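Local coordinates for protein phosphotriesterase, putative (Deinococcus radiodurans, PDB 4J35) that probably hydrolyses lactones as a two-metal hydrolase of the phosphotriesterase family, here in a form engineered for organophosphate hydrolysis, at residues 19-25 against 262-268; 61-67 against 88-93; 171-177 against 199-205. The protein carries 7 engineered substitutions. All blocks are in the same frame, centred on the assembly; numbering follows the deposited sequence.

Contact 1. Residues 19-25 against 262-268; sequences LPHEHVI and SHDSIWH. With CO (cobalt (II) ion), chain C.
One metal site of the phosphotriesterase-type binuclear centre lies where His-21 and His-23 meet Asp-264. A cobalt ion is held by His-21 NE2 at 2.1 Å, by His-23 NE2 at 2.0 Å and by Asp-264 OD1 at 2.2 Å. The carboxylated (carbamate) Lys-143 completes the protein ligands of this metal. The imidazole of His-21 and the carboxylate of Asp-264 run side by side in the same direction, their planes 86° apart. Asp-264 CG stands anti to the backbone N (chi1 -162°), which brings OD1 to the metal. Its OD2 forms a salt bridge with Arg-228, and His-23 ND1 is hydrogen-bonded to Thr-68, so second-shell partners orient two of the ligands.

The two ligand histidines form the HxH motif at the end of the first strand of a TIM barrel. Strand 17-26 runs parallel to 266-269 here. His-23 N bonds to Ser-265 O, and Trp-267 N to His-23 O.

Between the histidines, Glu-22 points its carboxylate to the 262-268 segment, where five donors grip it. Glu-22 OE2 receives Ser-262 OG at 2.6 Å on its anti side and His-263 N on its syn side, both tilted from the carboxylate plane. His-263 ND1 also reaches Glu-22 OE2, 2.9 Å away, from above that plane. Glu-22 OE1 takes Ser-265 OG at 2.7 Å, nearly head-on, and Ser-265 N from above the plane. These bonds fix the buried carboxylate's rotation and would probably favour its charged form. Ser-262 OG also accepts from His-21 N, so one hydroxyl joins the Glu-22 carboxylate to the backbone of His-21.

Farther along, Val-24 CG2 sits over the six-membered ring of Trp-267, 4.0 Å from its centroid, in a CH-pi contact. Leu-19 CD2 packs against His-263 CE1.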
loop_
_atom_site.group_PDB
_atom_site.type_symbol
_atom_site.label_atom_id
_atom_site.label_comp_id
_atom_site.label_asym_id
_atom_site.label_seq_id
_atom_site.Cartn_x
_atom_site.Cartn_y
_atom_site.Cartn_z
ATOM N N LEU A 19 6.679 1.788 7.020
ATOM C CA LEU A 19 6.362 0.781 6.027
ATOM C C LEU A 19 5.149 1.322 5.308
ATOM O O LEU A 19 4.055 1.436 5.882
ATOM C CB LEU A 19 5.973 -0.566 6.679
ATOM C CG LEU A 19 7.135 -1.273 7.349
ATOM C CD1 LEU A 19 6.552 -2.546 8.025
ATOM C CD2 LEU A 19 8.253 -1.682 6.384
ATOM N N PRO A 20 5.325 1.659 4.036
ATOM C CA PRO A 20 4.277 2.375 3.301
ATOM C C PRO A 20 3.197 1.525 2.582
ATOM O O PRO A 20 2.320 2.076 1.912
ATOM C CB PRO A 20 5.102 3.204 2.291
ATOM C CG PRO A 20 6.187 2.272 1.899
ATOM C CD PRO A 20 6.565 1.525 3.244
ATOM N N HIS A 21 3.217 0.191 2.734
ATOM C CA HIS A 21 2.186 -0.633 2.118
ATOM C C HIS A 21 2.127 -1.974 2.844
ATOM O O HIS A 21 2.914 -2.857 2.533
ATOM C CB HIS A 21 2.444 -0.932 0.645
ATOM C CG HIS A 21 1.289 -1.571 -0.055
ATOM N ND1 HIS A 21 0.739 -1.063 -1.222
ATOM C CD2 HIS A 21 0.577 -2.691 0.216
ATOM C CE1 HIS A 21 -0.255 -1.834 -1.613
ATOM N NE2 HIS A 21 -0.326 -2.865 -0.781
ATOM N N GLU A 22 1.133 -2.089 3.709
ATOM C CA GLU A 22 0.905 -3.317 4.497
ATOM C C GLU A 22 -0.592 -3.469 4.725
ATOM O O GLU A 22 -1.357 -2.549 4.482
ATOM C CB GLU A 22 1.629 -3.189 5.847
ATOM C CG GLU A 22 3.119 -2.820 5.847
ATOM C CD GLU A 22 4.023 -3.900 5.271
ATOM O OE1 GLU A 22 3.609 -5.105 5.351
ATOM O OE2 GLU A 22 5.134 -3.539 4.771
ATOM N N HIS A 23 -1.015 -4.621 5.256
ATOM C CA HIS A 23 -2.421 -4.908 5.504
ATOM C C HIS A 23 -2.543 -5.474 6.940
ATOM O O HIS A 23 -2.211 -6.620 7.163
ATOM C CB HIS A 23 -2.949 -5.891 4.423
ATOM C CG HIS A 23 -2.938 -5.295 3.032
ATOM N ND1 HIS A 23 -3.851 -4.335 2.657
ATOM C CD2 HIS A 23 -2.110 -5.460 1.964
ATOM C CE1 HIS A 23 -3.612 -3.957 1.414
ATOM N NE2 HIS A 23 -2.533 -4.579 0.977
ATOM N N VAL A 24 -3.003 -4.658 7.902
ATOM C CA VAL A 24 -3.196 -5.159 9.288
ATOM C C VAL A 24 -4.217 -6.319 9.269
ATOM O O VAL A 24 -3.941 -7.405 9.788
ATOM C CB VAL A 24 -3.633 -4.031 10.263
ATOM C CG1 VAL A 24 -3.857 -4.584 11.686
ATOM C CG2 VAL A 24 -2.584 -2.896 10.299
ATOM N N ILE A 25 -5.386 -6.096 8.690
ATOM C CA ILE A 25 -6.281 -7.193 8.325
ATOM C C ILE A 25 -6.634 -7.126 6.840
ATOM O O ILE A 25 -6.520 -6.085 6.202
ATOM C CB ILE A 25 -7.570 -7.207 9.159
ATOM C CG1 ILE A 25 -8.418 -5.976 8.844
ATOM C CG2 ILE A 25 -7.246 -7.294 10.631
ATOM C CD1 ILE A 25 -9.671 -5.861 9.736
ATOM N N SER A 262 8.494 -2.038 1.191
ATOM C CA SER A 262 7.471 -2.628 2.077
ATOM C C SER A 262 7.259 -4.094 1.764
ATOM O O SER A 262 7.931 -4.629 0.881
ATOM C CB SER A 262 6.160 -1.887 1.985
ATOM O OG SER A 262 5.731 -1.531 3.269
ATOM N N HIS A 263 6.355 -4.736 2.521
ATOM C CA HIS A 263 6.091 -6.158 2.354
ATOM C C HIS A 263 4.747 -6.546 1.731
ATOM O O HIS A 263 4.604 -7.691 1.254
ATOM C CB HIS A 263 6.161 -6.886 3.725
ATOM C CG HIS A 263 7.325 -6.482 4.568
ATOM N ND1 HIS A 263 7.294 -5.397 5.417
ATOM C CD2 HIS A 263 8.538 -7.057 4.731
ATOM C CE1 HIS A 263 8.440 -5.331 6.081
ATOM N NE2 HIS A 263 9.209 -6.325 5.676
ATOM N N ASP A 264 3.739 -5.677 1.830
ATOM C CA ASP A 264 2.378 -6.039 1.429
ATOM C C ASP A 264 1.902 -7.255 2.253
ATOM O O ASP A 264 1.149 -8.098 1.778
ATOM C CB ASP A 264 2.340 -6.372 -0.046
ATOM C CG ASP A 264 0.923 -6.338 -0.631
ATOM O OD1 ASP A 264 -0.015 -5.806 -0.009
ATOM O OD2 ASP A 264 0.771 -6.898 -1.717
ATOM N N SER A 265 2.338 -7.288 3.497
ATOM C CA SER A 265 2.048 -8.440 4.379
ATOM C C SER A 265 0.617 -8.363 4.883
ATOM O O SER A 265 -0.003 -7.299 4.875
ATOM C CB SER A 265 3.064 -8.459 5.523
ATOM O OG SER A 265 2.872 -7.405 6.458
ATOM N N ILE A 266 0.062 -9.497 5.312
ATOM C CA ILE A 266 -1.282 -9.484 5.864
ATOM C C ILE A 266 -1.123 -9.994 7.300
ATOM O O ILE A 266 -0.693 -11.129 7.492
ATOM C CB ILE A 266 -2.213 -10.419 5.072
ATOM C CG1 ILE A 266 -2.544 -9.826 3.690
ATOM C CG2 ILE A 266 -3.475 -10.724 5.863
ATOM C CD1 ILE A 266 -3.179 -10.887 2.776
ATOM N N TRP A 267 -1.425 -9.181 8.301
ATOM C CA TRP A 267 -1.139 -9.624 9.674
ATOM C C TRP A 267 -2.214 -10.515 10.219
ATOM O O TRP A 267 -1.970 -11.311 11.133
ATOM C CB TRP A 267 -0.974 -8.465 10.633
ATOM C CG TRP A 267 -0.016 -7.417 10.157
ATOM C CD1 TRP A 267 0.740 -7.421 9.008
ATOM C CD2 TRP A 267 0.262 -6.195 10.822
ATOM N NE1 TRP A 267 1.481 -6.245 8.929
ATOM C CE2 TRP A 267 1.192 -5.478 10.027
ATOM C CE3 TRP A 267 -0.179 -5.630 12.026
ATOM C CZ2 TRP A 267 1.685 -4.233 10.403
ATOM C CZ3 TRP A 267 0.309 -4.385 12.391
ATOM C CH2 TRP A 267 1.227 -3.699 11.578
ATOM N N HIS A 268 -3.419 -10.381 9.693
ATOM C CA HIS A 268 -4.518 -11.256 10.118
ATOM C C HIS A 268 -5.482 -11.429 8.973
ATOM O O HIS A 268 -5.991 -10.475 8.435
ATOM C CB HIS A 268 -5.261 -10.650 11.293
ATOM C CG HIS A 268 -6.455 -11.441 11.727
ATOM N ND1 HIS A 268 -6.370 -12.459 12.645
ATOM C CD2 HIS A 268 -7.757 -11.362 11.370
ATOM C CE1 HIS A 268 -7.574 -12.970 12.848
ATOM N NE2 HIS A 268 -8.434 -12.318 12.090
HETATM CO CO CO C . -1.660 -4.547 -0.781
#

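Contact 2. Residues 61-67 against 88-93; sequences IQTVVDA and LQILCA
Strands 61-66 and 89-91 pair in parallel as neighbours in the TIM-barrel wall. Thr-63 faces Gln-89, Val-64 faces Ile-90 and Val-65 faces Leu-91. Val-64 uses both its N-H and its C=O: Val-64 N bonds to Gln-89 O at 2.9 Å and Val-64 O accepts Leu-91 N. Gln-89 N to Gln-62 O and Asp-66 N to Leu-91 O extend this ladder.

The tight part is mostly apolar. Thr-63 CG2 meets Leu-91 CD1 at 3.6 Å. On the other face Val-64 CG2 touches Leu-88 CD2 at 4.0 Å. Leu-88 CD1 lies 3.6 Å from Ile-61 O, a buried carbonyl oxygen with no polar partner in the model.

The solvent side is looser. Gln-62 is exposed, and its side chain stays about 4.5 Å or more from the other strand. The C-terminal end is buried but also less closely joined, because the direct ladder stops there. A water lies 2.8 Å from Asp-66 OD1 and accepts from Ala-93 N at 3.1 Å. Asp-66 OD1 also bonds to Thr-68, and OD2 to Val-24 N.

The pair belongs to a beta-alpha-beta crossover. Its connecting helix 76-86 packs through Leu-79 on Asp-66, Ile-90 and Cys-92. Helix 42-58 lies against Val-64 and Leu-88, and strand 17-26 flanks the other edge of 61-66.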
loop_
_atom_site.group_PDB
_atom_site.type_symbol
_atom_site.label_atom_id
_atom_site.label_comp_id
_atom_site.label_asym_id
_atom_site.label_seq_id
_atom_site.Cartn_x
_atom_site.Cartn_y
_atom_site.Cartn_z
ATOM N N ILE A 61 10.351 1.000 13.721
ATOM C CA ILE A 61 9.220 1.369 12.828
ATOM C C ILE A 61 8.128 2.090 13.626
ATOM O O ILE A 61 7.529 1.518 14.524
ATOM C CB ILE A 61 8.579 0.174 12.117
ATOM C CG1 ILE A 61 9.603 -0.640 11.321
ATOM C CG2 ILE A 61 7.415 0.668 11.168
ATOM C CD1 ILE A 61 10.288 0.117 10.288
ATOM N N GLN A 62 7.854 3.347 13.295
ATOM C CA GLN A 62 6.841 4.096 14.035
ATOM C C GLN A 62 5.526 4.299 13.301
ATOM O O GLN A 62 4.541 4.735 13.918
ATOM C CB GLN A 62 7.382 5.461 14.418
ATOM C CG GLN A 62 8.542 5.356 15.423
ATOM C CD GLN A 62 9.187 6.675 15.649
ATOM O OE1 GLN A 62 10.288 6.920 15.160
ATOM N NE2 GLN A 62 8.503 7.556 16.377
ATOM N N THR A 63 5.515 4.030 11.999
ATOM C CA THR A 63 4.299 4.193 11.197
ATOM C C THR A 63 4.168 3.125 10.140
ATOM O O THR A 63 5.161 2.687 9.557
ATOM C CB THR A 63 4.350 5.550 10.458
ATOM O OG1 THR A 63 4.633 6.589 11.396
ATOM C CG2 THR A 63 3.041 5.845 9.705
ATOM N N VAL A 64 2.935 2.689 9.916
ATOM C CA VAL A 64 2.587 1.797 8.822
ATOM C C VAL A 64 1.448 2.450 8.017
ATOM O O VAL A 64 0.542 3.033 8.594
ATOM C CB VAL A 64 2.092 0.427 9.335
ATOM C CG1 VAL A 64 1.439 -0.377 8.229
ATOM C CG2 VAL A 64 3.227 -0.357 9.933
ATOM N N VAL A 65 1.522 2.348 6.696
ATOM C CA VAL A 65 0.432 2.760 5.820
ATOM C C VAL A 65 -0.369 1.517 5.474
ATOM O O VAL A 65 0.106 0.612 4.798
ATOM C CB VAL A 65 0.954 3.438 4.547
ATOM C CG1 VAL A 65 -0.159 3.788 3.597
ATOM C CG2 VAL A 65 1.726 4.704 4.942
ATOM N N ASP A 66 -1.573 1.455 5.995
ATOM C CA ASP A 66 -2.448 0.349 5.662
ATOM C C ASP A 66 -3.134 0.621 4.339
ATOM O O ASP A 66 -3.913 1.589 4.227
ATOM C CB ASP A 66 -3.475 0.157 6.751
ATOM C CG ASP A 66 -4.330 -1.067 6.511
ATOM O OD1 ASP A 66 -5.204 -1.061 5.631
ATOM O OD2 ASP A 66 -4.140 -2.070 7.207
ATOM N N ALA A 67 -2.903 -0.249 3.356
ATOM C CA ALA A 67 -3.334 0.008 1.965
ATOM C C ALA A 67 -4.633 -0.708 1.607
ATOM O O ALA A 67 -5.014 -0.805 0.453
ATOM C CB ALA A 67 -2.239 -0.427 1.030
ATOM N N LEU A 88 1.810 2.452 17.775
ATOM C CA LEU A 88 2.146 2.421 16.358
ATOM C C LEU A 88 1.170 3.328 15.589
ATOM O O LEU A 88 -0.043 3.229 15.754
ATOM C CB LEU A 88 2.052 0.997 15.807
ATOM C CG LEU A 88 2.446 0.848 14.329
ATOM C CD1 LEU A 88 3.960 0.917 14.215
ATOM C CD2 LEU A 88 1.937 -0.392 13.732
ATOM N N GLN A 89 1.713 4.219 14.771
ATOM C CA GLN A 89 0.905 5.111 13.952
ATOM C C GLN A 89 0.463 4.379 12.686
ATOM O O GLN A 89 1.274 3.710 12.037
ATOM C CB GLN A 89 1.693 6.384 13.622
ATOM C CG GLN A 89 1.872 7.258 14.871
ATOM C CD GLN A 89 2.921 8.365 14.766
ATOM O OE1 GLN A 89 3.874 8.293 13.990
ATOM N NE2 GLN A 89 2.746 9.392 15.581
ATOM N N ILE A 90 -0.818 4.520 12.351
ATOM C CA ILE A 90 -1.415 3.818 11.211
ATOM C C ILE A 90 -2.200 4.785 10.329
ATOM O O ILE A 90 -3.066 5.523 10.798
ATOM C CB ILE A 90 -2.302 2.640 11.657
ATOM C CG1 ILE A 90 -1.491 1.690 12.569
ATOM C CG2 ILE A 90 -2.838 1.893 10.436
ATOM C CD1 ILE A 90 -2.277 0.433 13.124
ATOM N N LEU A 91 -1.877 4.803 9.047
ATOM C CA LEU A 91 -2.699 5.549 8.098
ATOM C C LEU A 91 -3.600 4.541 7.407
ATOM O O LEU A 91 -3.158 3.439 7.158
ATOM C CB LEU A 91 -1.834 6.249 7.042
ATOM C CG LEU A 91 -1.096 7.556 7.368
ATOM C CD1 LEU A 91 0.072 7.325 8.301
ATOM C CD2 LEU A 91 -0.625 8.202 6.071
ATOM N N CYS A 92 -4.841 4.896 7.065
ATOM C CA CYS A 92 -5.664 3.992 6.274
ATOM C C CYS A 92 -6.037 4.626 4.957
ATOM O O CYS A 92 -5.802 5.802 4.764
ATOM C CB CYS A 92 -6.916 3.536 7.031
ATOM S SG CYS A 92 -8.183 4.762 7.272
ATOM N N ALA A 93 -6.569 3.796 4.066
ATOM C CA ALA A 93 -6.836 4.165 2.687
ATOM C C ALA A 93 -8.306 4.399 2.400
ATOM O O ALA A 93 -9.195 3.870 3.070
ATOM C CB ALA A 93 -6.330 3.063 1.770
HETATM O O HOH W 1 -7.037 0.827 4.711
#

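Contact 3. Residues 171-177 against 199-205; sequences VPIITHT and RIMIGHM. With CO (cobalt (II) ion), chain B.
Metal bonds join His-176 and His-204 at the second cobalt ion, with ND1 of His-176 at 2.1 Å and NE2 of His-204 at 2.0 Å. Carboxylated Lys-143 bridges to the first metal. The two rings are nearly perpendicular, planes 83° apart. Asp-227 holds His-204 ND1 and Gln-178 holds His-176 NE2, orienting both rings.

Backbone bonds pair the strands in parallel: Ile-173 N to Arg-199 O, Met-201 N to Ile-173 O and Thr-175 N to Met-201 O. With helix 183-192 they make a beta-alpha-beta unit of the TIM barrel, and the metal ligands follow the C-terminal ends of its strands.

Threonine hydroxyls continue the pairing beyond the strands. Gly-203 N gives a nearly straight bond (170°) to Thr-175 OG1 at 2.9 Å, while Thr-177 OG1 donates to Gly-203 O at 2.7 Å. A valine in place of Thr-175 would probably leave Gly-203 N without this acceptor and Gln-186 without its hydroxyl partner. A water donates to both Thr-177 O and His-204 O.

Among nonpolar contacts, Met-201 bends at chi3 (78°), bringing CE to 3.8 Å from Ile-174 CG2. Separately, Pro-172 CG lies over one face of the Arg-199 guanidinium, whose NH1 bonds to Gly-323 O.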
loop_
_atom_site.group_PDB
_atom_site.type_symbol
_atom_site.label_atom_id
_atom_site.label_comp_id
_atom_site.label_asym_id
_atom_site.label_seq_id
_atom_site.Cartn_x
_atom_site.Cartn_y
_atom_site.Cartn_z
ATOM N N VAL A 171 -3.782 15.082 -0.650
ATOM C CA VAL A 171 -3.677 13.714 -0.060
ATOM C C VAL A 171 -2.700 12.905 -0.920
ATOM O O VAL A 171 -2.646 13.087 -2.134
ATOM C CB VAL A 171 -5.064 13.036 0.081
ATOM C CG1 VAL A 171 -5.713 12.792 -1.283
ATOM C CG2 VAL A 171 -4.972 11.702 0.844
ATOM N N PRO A 172 -1.874 12.044 -0.296
ATOM C CA PRO A 172 -1.053 11.128 -1.094
ATOM C C PRO A 172 -1.900 10.042 -1.828
ATOM O O PRO A 172 -2.998 9.720 -1.393
ATOM C CB PRO A 172 -0.181 10.427 -0.035
ATOM C CG PRO A 172 -0.464 11.116 1.254
ATOM C CD PRO A 172 -1.764 11.760 1.147
ATOM N N ILE A 173 -1.349 9.477 -2.898
ATOM C CA ILE A 173 -1.973 8.378 -3.655
ATOM C C ILE A 173 -0.966 7.224 -3.690
ATOM O O ILE A 173 0.220 7.437 -4.034
ATOM C CB ILE A 173 -2.258 8.834 -5.118
ATOM C CG1 ILE A 173 -3.392 9.870 -5.135
ATOM C CG2 ILE A 173 -2.613 7.659 -6.026
ATOM C CD1 ILE A 173 -3.638 10.424 -6.535
ATOM N N ILE A 174 -1.399 6.025 -3.272
ATOM C CA ILE A 174 -0.579 4.843 -3.466
ATOM C C ILE A 174 -1.291 3.891 -4.411
ATOM O O ILE A 174 -2.504 3.918 -4.528
ATOM C CB ILE A 174 -0.249 4.122 -2.116
ATOM C CG1 ILE A 174 -1.505 3.608 -1.442
ATOM C CG2 ILE A 174 0.513 5.104 -1.198
ATOM C CD1 ILE A 174 -1.158 2.857 -0.126
ATOM N N THR A 175 -0.541 3.080 -5.136
ATOM C CA THR A 175 -1.202 2.201 -6.077
ATOM C C THR A 175 -0.811 0.730 -5.979
ATOM O O THR A 175 0.164 0.348 -5.324
ATOM C CB THR A 175 -0.992 2.615 -7.536
ATOM O OG1 THR A 175 0.288 2.175 -7.990
ATOM C CG2 THR A 175 -1.092 4.122 -7.682
ATOM N N HIS A 176 -1.652 -0.072 -6.635
ATOM C CA HIS A 176 -1.407 -1.468 -6.906
ATOM C C HIS A 176 -1.190 -1.629 -8.414
ATOM O O HIS A 176 -1.980 -1.115 -9.203
ATOM C CB HIS A 176 -2.653 -2.275 -6.469
ATOM C CG HIS A 176 -2.721 -3.690 -6.992
ATOM N ND1 HIS A 176 -2.564 -4.796 -6.197
ATOM C CD2 HIS A 176 -3.038 -4.165 -8.226
ATOM C CE1 HIS A 176 -2.725 -5.894 -6.919
ATOM N NE2 HIS A 176 -3.008 -5.538 -8.152
ATOM N N THR A 177 -0.119 -2.308 -8.798
ATOM C CA THR A 177 0.058 -2.755 -10.173
ATOM C C THR A 177 -0.025 -4.274 -10.188
ATOM O O THR A 177 0.435 -4.945 -9.259
ATOM C CB THR A 177 1.408 -2.293 -10.814
ATOM O OG1 THR A 177 2.520 -2.747 -10.027
ATOM C CG2 THR A 177 1.474 -0.771 -10.918
ATOM N N ARG A 199 3.600 13.280 -4.441
ATOM C CA ARG A 199 2.670 12.642 -3.530
ATOM C C ARG A 199 2.065 11.385 -4.157
ATOM O O ARG A 199 0.984 11.000 -3.810
ATOM C CB ARG A 199 1.540 13.600 -3.136
ATOM C CG ARG A 199 2.019 14.942 -2.591
ATOM C CD ARG A 199 2.453 14.846 -1.129
ATOM N NE ARG A 199 1.304 14.886 -0.220
ATOM C CZ ARG A 199 1.402 14.816 1.101
ATOM N NH1 ARG A 199 2.602 14.724 1.668
ATOM N NH2 ARG A 199 0.316 14.899 1.842
ATOM N N ILE A 200 2.783 10.756 -5.076
ATOM C CA ILE A 200 2.272 9.562 -5.735
ATOM C C ILE A 200 3.304 8.441 -5.537
ATOM O O ILE A 200 4.503 8.641 -5.769
ATOM C CB ILE A 200 2.093 9.807 -7.238
ATOM C CG1 ILE A 200 0.887 10.738 -7.463
ATOM C CG2 ILE A 200 1.931 8.495 -7.974
ATOM C CD1 ILE A 200 0.744 11.216 -8.888
ATOM N N MET A 201 2.841 7.282 -5.083
ATOM C CA MET A 201 3.716 6.132 -4.939
ATOM C C MET A 201 3.155 5.032 -5.819
ATOM O O MET A 201 2.059 4.494 -5.554
ATOM C CB MET A 201 3.779 5.638 -3.468
ATOM C CG MET A 201 4.868 4.660 -3.266
ATOM S SD MET A 201 4.975 4.116 -1.512
ATOM C CE MET A 201 3.617 2.960 -1.517
ATOM N N ILE A 202 3.885 4.666 -6.862
ATOM C CA ILE A 202 3.375 3.630 -7.741
ATOM C C ILE A 202 3.810 2.331 -7.129
ATOM O O ILE A 202 5.007 2.119 -6.918
ATOM C CB ILE A 202 3.969 3.677 -9.131
ATOM C CG1 ILE A 202 3.675 5.049 -9.780
ATOM C CG2 ILE A 202 3.444 2.525 -9.985
ATOM C CD1 ILE A 202 2.137 5.383 -9.913
ATOM N N GLY A 203 2.845 1.480 -6.845
ATOM C CA GLY A 203 3.140 0.276 -6.086
ATOM C C GLY A 203 3.456 -0.988 -6.849
ATOM O O GLY A 203 3.276 -1.090 -8.054
ATOM N N HIS A 204 3.920 -1.978 -6.084
ATOM C CA HIS A 204 4.270 -3.300 -6.578
ATOM C C HIS A 204 5.239 -3.271 -7.761
ATOM O O HIS A 204 5.203 -4.152 -8.638
ATOM C CB HIS A 204 2.992 -4.116 -6.909
ATOM C CG HIS A 204 1.972 -4.167 -5.808
ATOM N ND1 HIS A 204 2.290 -4.031 -4.472
ATOM C CD2 HIS A 204 0.632 -4.348 -5.851
ATOM C CE1 HIS A 204 1.185 -4.142 -3.743
ATOM N NE2 HIS A 204 0.164 -4.322 -4.557
ATOM N N MET A 205 6.134 -2.290 -7.758
ATOM C CA MET A 205 7.095 -2.132 -8.840
ATOM C C MET A 205 8.201 -3.135 -8.779
ATOM O O MET A 205 8.946 -3.288 -9.730
ATOM C CB MET A 205 7.627 -0.695 -8.882
ATOM C CG MET A 205 6.573 0.274 -9.324
ATOM S SD MET A 205 6.281 0.197 -11.139
ATOM C CE MET A 205 7.923 0.584 -11.718
HETATM CO CO CO B . -1.768 -4.721 -4.206
HETATM O O HOH W 2 3.232 -5.987 -9.733
#

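Overall arrangement
From the N terminus, the first segment of these contacts is 19-25, on strand 17-26, but its contact 1 partner arrives only at 262-268. Contact 1 thus closes a loop spanning most of the chain. Contacts 2 and 3 both fall within that span, in series and without crossing: 61-67 meets 88-93, and later 171-177 meets 199-205. Contacts 1 and 2 share a sheet, where Leu-19 O and Val-65 N probably hydrogen-bond. Contact 3 lies in another section of the barrel wall. Ile-174 CD1 reaches inward to Ala-67 CB of contact 2. His-204 of contact 3 packs against His-21 and Asp-264 of contact 1, bringing the two metal sites together.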